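Local atomic coordinates of MHC class I antigen (Ctenopharyngodon idella, PDB entry 5H5Z), a protein that probably presents peptides at the cell surface to T cells, as MHC class I heavy chains do together with beta-2 microglobulin. Residues A[207-213]-A[250-256]. Sequence-based numbering, arbitrary orientation.
Sequences TITWQKN and NRFSCVV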
loop_
_atom_site.group_PDB
_atom_site.type_symbol
_atom_site.label_atom_id
_atom_site.label_comp_id
_atom_site.label_asym_id
_atom_site.label_seq_id
_atom_site.Cartn_x
_atom_site.Cartn_y
_atom_site.Cartn_z
ATOM N N THR A 207 6.043 -8.001 16.436
ATOM C CA THR A 207 7.097 -8.998 16.581
ATOM C C THR A 207 6.486 -10.342 16.951
ATOM O O THR A 207 5.834 -10.473 17.988
ATOM C CB THR A 207 8.161 -8.566 17.613
ATOM O OG1 THR A 207 8.719 -7.309 17.218
ATOM C CG2 THR A 207 9.286 -9.592 17.702
ATOM N N ILE A 208 6.687 -11.333 16.082
ATOM C CA ILE A 208 6.189 -12.682 16.323
ATOM C C ILE A 208 7.392 -13.583 16.524
ATOM O O ILE A 208 8.297 -13.611 15.692
ATOM C CB ILE A 208 5.325 -13.207 15.155
ATOM C CG1 ILE A 208 4.173 -12.245 14.864
ATOM C CG2 ILE A 208 4.798 -14.607 15.457
ATOM C CD1 ILE A 208 3.340 -12.600 13.652
ATOM N N THR A 209 7.410 -14.301 17.641
ATOM C CA THR A 209 8.506 -15.214 17.934
ATOM C C THR A 209 7.975 -16.549 18.419
ATOM O O THR A 209 6.828 -16.661 18.855
ATOM C CB THR A 209 9.463 -14.657 19.008
ATOM O OG1 THR A 209 8.728 -14.375 20.203
ATOM C CG2 THR A 209 10.163 -13.389 18.528
ATOM N N TRP A 210 8.845 -17.544 18.387
ATOM C CA TRP A 210 8.529 -18.864 18.890
ATOM C C TRP A 210 9.450 -19.179 20.051
ATOM O O TRP A 210 10.601 -18.771 20.067
ATOM C CB TRP A 210 8.702 -19.912 17.797
ATOM C CG TRP A 210 7.715 -19.802 16.695
ATOM C CD1 TRP A 210 7.876 -19.138 15.523
ATOM C CD2 TRP A 210 6.412 -20.381 16.651
ATOM N NE1 TRP A 210 6.758 -19.261 14.753
ATOM C CE2 TRP A 210 5.842 -20.024 15.420
ATOM C CE3 TRP A 210 5.672 -21.171 17.531
ATOM C CZ2 TRP A 210 4.571 -20.421 15.049
ATOM C CZ3 TRP A 210 4.414 -21.567 17.158
ATOM C CH2 TRP A 210 3.874 -21.194 15.929
ATOM N N GLN A 211 8.926 -19.891 21.036
ATOM C CA GLN A 211 9.733 -20.319 22.159
ATOM C C GLN A 211 9.605 -21.825 22.361
ATOM O O GLN A 211 8.545 -22.402 22.161
ATOM C CB GLN A 211 9.342 -19.569 23.433
ATOM C CG GLN A 211 9.891 -18.153 23.499
ATOM C CD GLN A 211 10.022 -17.633 24.917
ATOM O OE1 GLN A 211 9.204 -17.936 25.779
ATOM N NE2 GLN A 211 11.055 -16.845 25.160
ATOM N N LYS A 212 10.714 -22.450 22.727
ATOM C CA LYS A 212 10.705 -23.849 23.095
ATOM C C LYS A 212 11.080 -23.933 24.564
ATOM O O LYS A 212 12.163 -23.529 24.957
ATOM C CB LYS A 212 11.714 -24.614 22.242
ATOM C CG LYS A 212 11.756 -26.111 22.489
ATOM C CD LYS A 212 12.802 -26.767 21.607
ATOM C CE LYS A 212 13.035 -28.218 21.992
ATOM N NZ LYS A 212 14.214 -28.784 21.281
ATOM N N ASN A 213 10.179 -24.461 25.377
ATOM C CA ASN A 213 10.474 -24.643 26.786
ATOM C C ASN A 213 10.914 -23.335 27.435
ATOM O O ASN A 213 11.821 -23.321 28.259
ATOM C CB ASN A 213 11.547 -25.719 26.958
ATOM C CG ASN A 213 11.129 -27.047 26.363
ATOM O OD1 ASN A 213 9.969 -27.434 26.453
ATOM N ND2 ASN A 213 12.074 -27.748 25.746
ATOM N N ASN A 250 8.115 -31.389 23.828
ATOM C CA ASN A 250 8.505 -30.083 24.356
ATOM C C ASN A 250 7.325 -29.132 24.517
ATOM O O ASN A 250 6.212 -29.432 24.083
ATOM C CB ASN A 250 9.595 -29.460 23.476
ATOM C CG ASN A 250 10.754 -30.411 23.231
ATOM O OD1 ASN A 250 10.740 -31.199 22.283
ATOM N ND2 ASN A 250 11.759 -30.352 24.095
ATOM N N ARG A 251 7.568 -27.991 25.152
ATOM C CA ARG A 251 6.532 -26.986 25.341
ATOM C C ARG A 251 6.792 -25.795 24.431
ATOM O O ARG A 251 7.489 -24.850 24.808
ATOM C CB ARG A 251 6.452 -26.555 26.805
ATOM C CG ARG A 251 5.865 -27.607 27.734
ATOM C CD ARG A 251 5.850 -27.137 29.181
ATOM N NE ARG A 251 4.955 -25.998 29.386
ATOM C CZ ARG A 251 4.677 -25.456 30.572
ATOM N NH1 ARG A 251 3.850 -24.421 30.646
ATOM N NH2 ARG A 251 5.220 -25.944 31.684
ATOM N N PHE A 252 6.246 -25.862 23.226
ATOM C CA PHE A 252 6.362 -24.775 22.272
ATOM C C PHE A 252 5.248 -23.760 22.482
ATOM O O PHE A 252 4.137 -24.110 22.880
ATOM C CB PHE A 252 6.313 -25.300 20.837
ATOM C CG PHE A 252 7.607 -25.895 20.356
ATOM C CD1 PHE A 252 8.579 -25.092 19.760
ATOM C CD2 PHE A 252 7.851 -27.261 20.479
ATOM C CE1 PHE A 252 9.772 -25.639 19.308
ATOM C CE2 PHE A 252 9.043 -27.815 20.028
ATOM C CZ PHE A 252 10.004 -27.003 19.443
ATOM N N SER A 253 5.556 -22.499 22.210
ATOM C CA SER A 253 4.561 -21.439 22.264
ATOM C C SER A 253 4.914 -20.352 21.259
ATOM O O SER A 253 6.070 -20.236 20.853
ATOM C CB SER A 253 4.485 -20.849 23.677
ATOM O OG SER A 253 5.719 -20.256 24.047
ATOM N N CYS A 254 3.912 -19.576 20.854
ATOM C CA CYS A 254 4.130 -18.379 20.050
ATOM C C CYS A 254 3.972 -17.160 20.935
ATOM O O CYS A 254 3.080 -17.121 21.785
ATOM C CB CYS A 254 3.126 -18.285 18.900
ATOM S SG CYS A 254 3.333 -16.750 17.974
ATOM N N VAL A 255 4.838 -16.168 20.735
ATOM C CA VAL A 255 4.724 -14.895 21.439
ATOM C C VAL A 255 4.560 -13.770 20.418
ATOM O O VAL A 255 5.398 -13.598 19.530
ATOM C CB VAL A 255 5.934 -14.625 22.367
ATOM C CG1 VAL A 255 5.750 -13.313 23.123
ATOM C CG2 VAL A 255 6.133 -15.772 23.353
ATOM N N VAL A 256 3.464 -13.025 20.539
ATOM C CA VAL A 256 3.224 -11.858 19.688
ATOM C C VAL A 256 3.356 -10.583 20.516
ATOM O O VAL A 256 2.630 -10.393 21.501
ATOM C CB VAL A 256 1.840 -11.907 18.998
ATOM C CG1 VAL A 256 1.638 -10.681 18.122
ATOM C CG2 VAL A 256 1.705 -13.165 18.158
#
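In the C1-set immunoglobulin domain, strands C and F run antiparallel, and here Trp210 of strand C packs against the intersheet disulfide Cys196–Cys254, part of the conserved core of immunoglobulin domains. Cys254 CB lies over one face of the six-membered ring, 3.9 Å from Trp210 CZ3, and SG stands above that face at a longer sulfur-aromatic distance. With SG opposite its backbone N (chi1 176°), Cys254 reaches Cys196 on strand 194-201 of the opposing sheet; Trp210 NE1 hydrogen-bonds Ser238 OG on strand 234-240 there. Ile208 presses CG2 to within 3.6 Å of Cys254 SG, and beta-branched Ile208 and Val256 suit both extended backbone and apolar interior.

The other side of the sheet is more polar. There Thr209 N donates to Val255 O at 2.8 Å, and Val255 N returns a bond to Thr209 O. Gln211 and Ser253 suit this face: Arg264 NH1 hydrogen-bonds both Gln211 OE1 and Ser253 OG, while Gln211 NE2 bonds Asp216.

Where strand 207-212 ends and strand 252-256 begins, Lys212 CG makes a CH-pi contact over one face of the Phe252 ring, and Lys212 CD is 3.5 Å from Phe252 CZ. Asn213, in the left-handed helical conformation that asparagine tolerates well (phi 55°), grips Arg251 twice: its N binds Arg251 O at 2.8 Å, and its side-chain OD1 accepts Arg251 N, also at 2.8 Å, in a nearly straight bond of 169°.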